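Local atomic coordinates of SAM dependent methyltransferase (Agrobacterium tumefaciens, PDB entry 2IGT), a protein that binds S-adenosylmethionine and probably transfers its methyl group to an acceptor substrate. Residues V35-S40 with E302-R306. Numbering follows the deposited sequence. Where two conformers were deposited one is given.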
loop_
_atom_site.group_PDB
_atom_site.type_symbol
_atom_site.label_atom_id
_atom_site.label_comp_id
_atom_site.label_asym_id
_atom_site.label_seq_id
_atom_site.Cartn_x
_atom_site.Cartn_y
_atom_site.Cartn_z
ATOM N N VAL A 35 -28.877 -1.690 28.928
ATOM C CA VAL A 35 -30.017 -1.194 28.155
ATOM C C VAL A 35 -29.887 -1.798 26.740
ATOM O O VAL A 35 -28.850 -1.655 26.063
ATOM C CB VAL A 35 -30.087 0.371 28.127
ATOM C CG1 VAL A 35 -31.199 0.848 27.192
ATOM C CG2 VAL A 35 -30.355 0.952 29.546
ATOM N N ILE A 36 -30.911 -2.517 26.300
ATOM C CA ILE A 36 -30.825 -3.145 24.996
ATOM C C ILE A 36 -31.663 -2.276 24.053
ATOM O O ILE A 36 -32.877 -2.137 24.241
ATOM C CB ILE A 36 -31.324 -4.621 24.979
ATOM C CG1 ILE A 36 -30.576 -5.502 26.015
ATOM C CG2 ILE A 36 -31.227 -5.209 23.519
ATOM C CD1 ILE A 36 -29.022 -5.546 25.829
ATOM N N LEU A 37 -31.006 -1.659 23.083
ATOM C CA LEU A 37 -31.695 -0.833 22.103
ATOM C C LEU A 37 -31.991 -1.685 20.896
ATOM O O LEU A 37 -31.123 -2.398 20.404
ATOM C CB LEU A 37 -30.834 0.357 21.702
ATOM C CG LEU A 37 -30.539 1.384 22.800
ATOM C CD1 LEU A 37 -29.613 2.447 22.175
ATOM C CD2 LEU A 37 -31.825 1.997 23.396
ATOM N N GLU A 38 -33.232 -1.633 20.432
ATOM C CA GLU A 38 -33.653 -2.520 19.365
ATOM C C GLU A 38 -34.291 -1.742 18.231
ATOM O O GLU A 38 -35.112 -0.858 18.446
ATOM C CB GLU A 38 -34.615 -3.590 19.911
ATOM C CG GLU A 38 -35.406 -4.326 18.855
ATOM C CD GLU A 38 -36.221 -5.496 19.419
ATOM O OE1 GLU A 38 -35.853 -6.057 20.481
ATOM O OE2 GLU A 38 -37.219 -5.872 18.777
ATOM N N SER A 39 -33.904 -2.105 17.021
ATOM C CA SER A 39 -34.496 -1.595 15.806
ATOM C C SER A 39 -35.142 -2.764 15.030
ATOM O O SER A 39 -34.524 -3.828 14.889
ATOM C CB SER A 39 -33.359 -1.006 14.965
ATOM O OG SER A 39 -33.881 -0.383 13.827
ATOM N N SER A 40 -36.353 -2.552 14.524
ATOM C CA SER A 40 -37.006 -3.558 13.678
ATOM C C SER A 40 -36.989 -3.230 12.169
ATOM O O SER A 40 -37.480 -4.022 11.334
ATOM C CB SER A 40 -38.423 -3.856 14.182
ATOM O OG SER A 40 -38.371 -4.639 15.369
ATOM N N GLU A 302 -26.269 -3.064 24.333
ATOM C CA GLU A 302 -26.089 -3.508 22.957
ATOM C C GLU A 302 -27.186 -2.882 22.102
ATOM O O GLU A 302 -28.294 -2.636 22.583
ATOM C CB GLU A 302 -26.103 -5.046 22.872
ATOM C CG GLU A 302 -24.872 -5.632 23.559
ATOM C CD GLU A 302 -24.723 -7.130 23.461
ATOM O OE1 GLU A 302 -25.488 -7.784 22.709
ATOM O OE2 GLU A 302 -23.810 -7.640 24.154
ATOM N N LEU A 303 -26.833 -2.591 20.857
ATOM C CA LEU A 303 -27.770 -2.165 19.808
ATOM C C LEU A 303 -28.030 -3.379 18.906
ATOM O O LEU A 303 -27.090 -3.953 18.360
ATOM C CB LEU A 303 -27.173 -1.025 18.979
ATOM C CG LEU A 303 -27.971 -0.571 17.750
ATOM C CD1 LEU A 303 -29.347 0.005 18.157
ATOM C CD2 LEU A 303 -27.185 0.496 16.971
ATOM N N VAL A 304 -29.306 -3.751 18.762
ATOM C CA VAL A 304 -29.651 -4.984 18.070
ATOM C C VAL A 304 -30.687 -4.685 16.980
ATOM O O VAL A 304 -31.405 -3.658 17.031
ATOM C CB VAL A 304 -30.180 -6.067 19.060
ATOM C CG1 VAL A 304 -29.283 -6.136 20.295
ATOM C CG2 VAL A 304 -31.602 -5.757 19.504
ATOM N N ILE A 305 -30.723 -5.566 15.986
ATOM C CA ILE A 305 -31.751 -5.573 14.962
ATOM C C ILE A 305 -32.566 -6.845 15.174
ATOM O O ILE A 305 -32.006 -7.930 15.372
ATOM C CB ILE A 305 -31.136 -5.709 13.530
ATOM C CG1 ILE A 305 -30.191 -4.540 13.200
ATOM C CG2 ILE A 305 -32.246 -5.853 12.480
ATOM C CD1 ILE A 305 -29.237 -4.814 11.976
ATOM N N ARG A 306 -33.882 -6.721 15.087
ATOM C CA ARG A 306 -34.717 -7.892 15.117
ATOM C C ARG A 306 -35.159 -8.258 13.694
ATOM O O ARG A 306 -35.600 -7.397 12.936
ATOM C CB ARG A 306 -35.929 -7.675 16.033
ATOM C CG ARG A 306 -36.663 -8.990 16.315
ATOM C CD ARG A 306 -37.777 -8.827 17.340
ATOM N NE ARG A 306 -37.300 -8.507 18.695
ATOM C CZ ARG A 306 -36.957 -9.411 19.611
ATOM N NH1 ARG A 306 -36.980 -10.717 19.327
ATOM N NH2 ARG A 306 -36.555 -9.007 20.811
HETATM O O HOH W 1 -35.522 -5.823 10.631
#
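Two nitrogens of Arg306 take hold of the Glu38 carboxylate side-on, one to each oxygen. NE lies 2.6 Å from Glu38 OE2, which sits in the guanidinium plane although the approach is from above the carboxylate plane; NH2 reaches Glu38 OE1 at 3.1 Å on its syn side but tilted out of the carboxylate plane. The two planes are turned 48° apart. An extended Glu38 chain, with CG anti to the backbone N (chi1 164°), meets an arginine bent at chi3, and the remaining NH1 bonds Gly316 O. Both residues are partly exposed, which suits long charged side chains; Glu38 CB packs on CG2 of buried Val304 at 3.7 Å. Strands 30-39 and 297-306 run parallel, 30-39 adding an edge strand to the Rossmann-like sheet of a class I methyltransferase. Leu37 turns both N-H and C=O to the neighbouring strand, bonding either side of its partner Leu303: N donates to Glu302 O, and O accepts from Val304 N at 2.8 Å. Ser39 repeats the pattern with Val304 O and Arg306 N. Leu303 CD1 touches Leu37 CB at 3.9 Å, apolar groups suited to the face packed on helix 138-150, where small, buried Ser39 touches Ile138 and Val139. Past the last bridge, one water donates to both Ser40 O and Arg306 O.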